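Local atomic coordinates of sulfite reductase [ferredoxin] (Mycobacterium tuberculosis, PDB entry 1ZJ8), a protein that catalyses the six-electron reduction of sulfite to sulfide with electrons from ferredoxin, using a siroheme and a [4Fe-4S] cluster. Residues L258-P262 and N476-Q482; S437-T441 and V501-Q505. All coordinates share one frame; numbering follows the deposited sequence.

Both contacts belong to the housing of the paired cofactors, at different depths. Interaction 1 is the core one: two loops, one from each 4Fe-4S family region, meet beside the siroheme, and the second carries the cysteine that probably bridges its iron to the cluster. Interaction 2, about 15 Å away between centres, is only partly buried and lies wholly within the second region, where a cluster loop rests on strand 500-508. The two are tied through one sheet: 476-482 leads into strand 486-494, the antiparallel neighbour of 500-508. In interaction 1 the polar groups largely serve siroheme carboxylates and the turn itself; interaction 2 relies on one carboxylate-to-backbone bond and an alanine-phenylalanine contact.

Interaction 1: L258-P262 and N476-Q482; sequences LSTNP and NSCARIQ. With SRM (siroheme), chain E.
The flat amide of Gln-482 faces the 258-262 loop with both its ends: NE2 lies 2.9 Å from Ser-259 O, while OE1 lies 3.7 Å from Leu-258 CB. Asn-476 to Cys-478 close the CXXXC motif of the siroheme and 4Fe-4S sulfite reductases, begun at Cys-474; Arg-480 and Gln-482 lie just beyond, in and after the type I turn Ser-477 to Arg-480. Asn-476 CB lies over the face of the siroheme ring at C2D (3.3 Å), on the Cys-478 side. The Arg-480 guanidinium meets siroheme O4C obliquely through a weak bond from NH1, which also binds Asp-140 O; NH2 binds Pro-388 O, and Tyr-389 adds a cation-pi contact. Ser-477 OG donates to Gln-482 OE1 from beside the C=O, 29° off the carbonyl plane (2.6 Å), and accepts from Ile-481 N (2.9 Å), tying the turn to the residues after it. Leu-258 lays CD1 against Arg-480 CG, where the arginine chain bends. Leu-258 N donates to siroheme O2C at 2.8 Å, and Ser-259 OG, swung anti to its own N (chi1 -176°), reaches O2D weakly. Cys-478 SG ligates the cluster and stands 2.7 Å from the siroheme iron, consistent with its role as the axial, bridging ligand.

Interaction 2: S437-T441 and V501-Q505; sequences SFAET and VEGFQ. With SF4 (iron/sulfur cluster), chain D.
Ala-439 sits at the tight centre of this contact, its methyl touching the carboxylate of Glu-502 and, roughly at right angles to that, the ring of Phe-504. It belongs to the 4Fe-4S cluster-binding loop that follows Cys-428 and Cys-434, and the loop here runs nearly at right angles to strand 500-508 of a mixed five-stranded sheet. Ala-439 CB approaches Phe-504 CZ to 3.5 Å, meeting the ring obliquely. Glu-440 O comes to the same end of that ring, at its edge and near its plane. The rest of this centre is polar: Glu-502 OE2 accepts from Glu-440 N at 3.1 Å, with an almost straight N-H...O angle of 174°. The donor arrives on the syn side of that oxygen, 34° out of the carboxylate plane. Glu-502 manages this by placing CG between its backbone N and carbonyl carbon (chi1 81°) and extending from there over the loop, while its CB packs against Phe-438 O (3.3 Å).

Away from this centre the fit is looser. Ala-439 and Phe-504 are buried, whereas the side chains of Phe-438 and Glu-440 both lead away from the strand at their ends. The Phe-438 ring turns to Thr-92 and Met-492. Glu-440 doubles back on its own loop, receiving Thr-441 N on OE2 from above the carboxylate plane; OE1 of Glu-440 and OE1 of Glu-502 stay 6.4 Å apart, so the charged atoms do not touch.

Beyond the contact the loop serves the cluster. Thr-441 OG1 bonds to the carbonyl of Cys-428, a cluster ligand by similarity, and at the loop's other end Ser-437 CB lies 3.2 Å from cluster sulfur S2.

Interaction 1: L258-P262 and N476-Q482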
# COMPACT_ATOMS: atom_id res chain seq x y z
N LEU A 258 -4.77 -7.38 6.03
CA LEU A 258 -3.91 -8.58 6.02
C LEU A 258 -2.76 -8.38 6.96
O LEU A 258 -1.80 -7.71 6.62
CB LEU A 258 -3.22 -8.82 4.68
CG LEU A 258 -3.83 -8.62 3.31
CD1 LEU A 258 -2.70 -8.25 2.38
CD2 LEU A 258 -4.52 -9.88 2.83
N SER A 259 -2.76 -8.99 8.13
CA SER A 259 -1.50 -8.95 8.85
C SER A 259 -1.21 -10.37 9.23
O SER A 259 -1.26 -11.28 8.38
CB SER A 259 -1.58 -7.98 10.04
OG SER A 259 -0.31 -7.87 10.69
N THR A 260 -0.97 -10.56 10.56
CA THR A 260 -0.91 -11.89 11.09
C THR A 260 -2.25 -12.56 10.91
O THR A 260 -2.30 -13.76 10.80
CB THR A 260 -0.59 -11.89 12.58
OG1 THR A 260 -1.70 -11.31 13.28
CG2 THR A 260 0.70 -11.08 12.88
N ASN A 261 -3.34 -11.79 10.88
CA ASN A 261 -4.69 -12.38 10.79
C ASN A 261 -5.53 -11.82 9.62
O ASN A 261 -6.31 -10.90 9.81
CB ASN A 261 -5.42 -12.20 12.12
CG ASN A 261 -6.34 -13.36 12.43
OD1 ASN A 261 -7.13 -13.78 11.58
ND2 ASN A 261 -6.24 -13.89 13.64
N PRO A 262 -5.38 -12.42 8.42
CA PRO A 262 -5.96 -11.84 7.21
C PRO A 262 -7.46 -12.03 7.11
O PRO A 262 -7.97 -13.04 7.56
CB PRO A 262 -5.27 -12.63 6.09
CG PRO A 262 -5.03 -13.96 6.68
CD PRO A 262 -4.69 -13.69 8.13
N ASN A 476 3.78 -8.61 9.14
CA ASN A 476 2.85 -7.48 8.92
C ASN A 476 2.23 -7.43 7.50
O ASN A 476 1.17 -6.86 7.33
CB ASN A 476 3.53 -6.12 9.24
CG ASN A 476 3.77 -5.89 10.76
OD1 ASN A 476 2.92 -6.24 11.59
ND2 ASN A 476 4.91 -5.28 11.11
N SER A 477 2.89 -8.02 6.51
CA SER A 477 2.33 -8.22 5.16
C SER A 477 2.10 -6.91 4.36
O SER A 477 1.11 -6.79 3.64
CB SER A 477 1.04 -9.04 5.24
OG SER A 477 0.85 -9.84 4.09
N CYS A 478 3.04 -5.97 4.46
CA CYS A 478 2.98 -4.69 3.74
C CYS A 478 3.00 -4.82 2.23
O CYS A 478 2.48 -3.95 1.54
CB CYS A 478 4.18 -3.82 4.10
SG CYS A 478 4.19 -3.19 5.82
N ALA A 479 3.66 -5.86 1.74
CA ALA A 479 3.72 -6.16 0.31
C ALA A 479 2.80 -7.31 -0.00
O ALA A 479 3.01 -8.03 -0.97
CB ALA A 479 5.14 -6.47 -0.12
N ARG A 480 1.77 -7.50 0.83
CA ARG A 480 0.66 -8.41 0.54
C ARG A 480 1.07 -9.87 0.29
O ARG A 480 1.00 -10.37 -0.82
CB ARG A 480 -0.17 -7.82 -0.63
CG ARG A 480 -1.26 -6.79 -0.18
CD ARG A 480 -1.04 -5.35 -0.61
NE ARG A 480 -1.43 -5.14 -2.00
CZ ARG A 480 -1.46 -3.96 -2.61
NH1 ARG A 480 -1.15 -2.83 -1.98
NH2 ARG A 480 -1.82 -3.92 -3.89
N ILE A 481 1.46 -10.55 1.37
CA ILE A 481 1.90 -11.96 1.36
C ILE A 481 0.84 -12.95 0.86
O ILE A 481 1.10 -13.84 0.03
CB ILE A 481 2.24 -12.44 2.80
CG1 ILE A 481 3.33 -11.59 3.44
CG2 ILE A 481 2.67 -13.92 2.79
CD1 ILE A 481 3.42 -11.73 4.93
N GLN A 482 -0.37 -12.80 1.40
CA GLN A 482 -1.36 -13.86 1.33
C GLN A 482 -2.13 -13.81 0.05
O GLN A 482 -3.01 -14.64 -0.17
CB GLN A 482 -2.33 -13.81 2.52
CG GLN A 482 -1.68 -13.86 3.92
CD GLN A 482 -1.26 -12.50 4.41
OE1 GLN A 482 -1.02 -11.59 3.61
NE2 GLN A 482 -1.16 -12.34 5.73
FE SRM E . 2.82 -0.85 6.22
CHA SRM E . 4.09 -0.77 9.39
CHB SRM E . 5.87 -0.21 4.99
CHC SRM E . 1.60 -0.89 3.20
CHD SRM E . 0.71 -3.43 7.13
NA SRM E . 4.58 -0.36 7.03
C1A SRM E . 4.89 -0.25 8.35
C2A SRM E . 6.17 0.48 8.60
CMA SRM E . 5.87 1.91 8.94
CDA SRM E . 7.04 -0.21 9.61
CEA SRM E . 7.13 0.32 11.01
O3A SRM E . 6.10 0.34 11.70
O4A SRM E . 8.20 0.73 11.47
C3A SRM E . 6.82 0.36 7.27
CAA SRM E . 7.58 1.57 6.83
CBA SRM E . 8.97 1.32 7.36
CCA SRM E . 9.99 1.93 6.46
O1A SRM E . 9.83 1.87 5.22
O2A SRM E . 10.97 2.52 6.99
C4A SRM E . 5.71 -0.07 6.38
NB SRM E . 3.58 -0.45 4.45
C1B SRM E . 4.83 -0.16 4.07
C2B SRM E . 4.99 0.24 2.63
CMB SRM E . 5.96 1.37 2.40
CDB SRM E . 5.47 -0.96 1.89
CEB SRM E . 5.72 -0.83 0.43
O3B SRM E . 6.87 -0.89 -0.06
O4B SRM E . 4.74 -0.64 -0.28
C3B SRM E . 3.54 0.55 2.31
CAB SRM E . 3.20 1.98 2.64
CBB SRM E . 2.04 2.48 1.83
CCB SRM E . 1.59 3.81 2.34
O1B SRM E . 1.88 4.85 1.75
O2B SRM E . 0.88 3.90 3.34
C4B SRM E . 2.85 -0.29 3.35
NC SRM E . 1.54 -2.00 5.33
C1C SRM E . 1.01 -1.75 4.11
C2C SRM E . 0.08 -2.70 3.71
CDC SRM E . -0.52 -2.94 2.37
CEC SRM E . -1.74 -2.21 1.93
O3C SRM E . -2.17 -1.25 2.61
O4C SRM E . -2.27 -2.62 0.89
C3C SRM E . -0.11 -3.44 4.84
CAC SRM E . -1.08 -4.57 4.81
CBC SRM E . -2.57 -4.30 4.72
CCC SRM E . -3.08 -3.94 6.10
O1C SRM E . -2.78 -2.83 6.63
O2C SRM E . -3.79 -4.79 6.69
C4C SRM E . 0.73 -2.96 5.82
ND SRM E . 2.24 -1.65 7.98
C1D SRM E . 1.53 -2.78 8.07
C2D SRM E . 1.71 -3.34 9.35
CAD SRM E . 0.66 -4.20 10.02
CBD SRM E . -0.34 -3.54 10.92
CCD SRM E . -1.50 -4.27 11.54
O1D SRM E . -2.64 -3.92 11.17
O2D SRM E . -1.32 -5.19 12.38
C3D SRM E . 2.57 -2.49 10.03
CDD SRM E . 2.70 -2.42 11.52
CED SRM E . 1.69 -1.73 12.41
O3D SRM E . 0.82 -0.99 11.94
O4D SRM E . 1.70 -1.89 13.64
C4D SRM E . 2.88 -1.45 9.17

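Interaction 2: S437-T441 and V501-Q505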
# COMPACT_ATOMS: atom_id res chain seq x y z
N SER A 437 11.69 -5.87 10.50
CA SER A 437 12.07 -6.88 9.49
C SER A 437 13.11 -7.88 9.97
O SER A 437 14.02 -7.53 10.72
CB SER A 437 12.64 -6.19 8.25
OG SER A 437 13.06 -4.86 8.59
N PHE A 438 12.99 -9.11 9.49
CA PHE A 438 13.98 -10.17 9.73
C PHE A 438 14.85 -10.41 8.48
O PHE A 438 15.89 -11.07 8.56
CB PHE A 438 13.28 -11.45 10.19
CG PHE A 438 12.42 -11.26 11.39
CD1 PHE A 438 12.98 -10.83 12.59
CD2 PHE A 438 11.05 -11.46 11.31
CE1 PHE A 438 12.19 -10.61 13.72
CE2 PHE A 438 10.24 -11.25 12.44
CZ PHE A 438 10.81 -10.82 13.65
N ALA A 439 14.42 -9.84 7.35
CA ALA A 439 15.12 -10.04 6.09
C ALA A 439 15.11 -8.80 5.20
O ALA A 439 14.32 -7.85 5.38
CB ALA A 439 14.52 -11.21 5.33
N GLU A 440 16.01 -8.87 4.23
CA GLU A 440 16.18 -7.85 3.23
C GLU A 440 15.23 -8.15 2.05
O GLU A 440 15.08 -9.28 1.62
CB GLU A 440 17.65 -7.79 2.78
CG GLU A 440 17.95 -6.67 1.83
CD GLU A 440 17.47 -5.33 2.37
OE1 GLU A 440 18.08 -4.89 3.37
OE2 GLU A 440 16.48 -4.75 1.81
N THR A 441 14.57 -7.11 1.55
CA THR A 441 13.52 -7.28 0.57
C THR A 441 13.69 -6.38 -0.66
O THR A 441 13.75 -6.90 -1.79
CB THR A 441 12.14 -7.00 1.21
OG1 THR A 441 12.19 -5.76 1.92
CG2 THR A 441 11.76 -8.10 2.16
N VAL A 501 19.51 -18.11 10.51
CA VAL A 501 19.67 -17.24 9.33
C VAL A 501 18.36 -16.55 8.92
O VAL A 501 17.27 -16.98 9.32
CB VAL A 501 20.19 -18.05 8.10
CG1 VAL A 501 20.65 -17.11 6.95
CG2 VAL A 501 21.33 -18.99 8.50
N GLU A 502 18.48 -15.49 8.12
CA GLU A 502 17.34 -14.87 7.45
C GLU A 502 16.81 -15.73 6.29
O GLU A 502 17.58 -16.18 5.44
CB GLU A 502 17.65 -13.41 7.03
CG GLU A 502 18.44 -13.16 5.72
CD GLU A 502 18.30 -11.71 5.21
OE1 GLU A 502 18.77 -10.77 5.90
OE2 GLU A 502 17.72 -11.49 4.13
N GLY A 503 15.51 -15.98 6.32
CA GLY A 503 14.81 -16.81 5.33
C GLY A 503 13.32 -16.51 5.32
O GLY A 503 12.87 -15.56 5.95
N PHE A 504 12.55 -17.31 4.60
CA PHE A 504 11.16 -16.98 4.30
C PHE A 504 10.23 -18.20 4.45
O PHE A 504 10.60 -19.32 4.10
CB PHE A 504 11.05 -16.39 2.88
CG PHE A 504 11.84 -15.11 2.69
CD1 PHE A 504 13.17 -15.14 2.28
CD2 PHE A 504 11.26 -13.88 2.94
CE1 PHE A 504 13.91 -13.98 2.13
CE2 PHE A 504 12.00 -12.72 2.79
CZ PHE A 504 13.33 -12.78 2.39
N GLN A 505 9.05 -17.94 4.99
CA GLN A 505 7.93 -18.88 4.96
C GLN A 505 7.16 -18.57 3.68
O GLN A 505 7.07 -17.42 3.28
CB GLN A 505 7.04 -18.68 6.21
CG GLN A 505 5.91 -19.74 6.45
CD GLN A 505 5.10 -19.51 7.78
OE1 GLN A 505 3.93 -19.12 7.76
NE2 GLN A 505 5.75 -19.76 8.93
FE1 SF4 D . 7.39 -5.78 8.03
FE2 SF4 D . 6.31 -3.82 6.46
FE3 SF4 D . 8.79 -3.49 7.56
FE4 SF4 D . 8.29 -5.16 5.46
S1 SF4 D . 8.13 -2.86 5.46
S2 SF4 D . 9.57 -5.65 7.34
S3 SF4 D . 6.26 -6.07 6.03
S4 SF4 D . 6.81 -3.66 8.72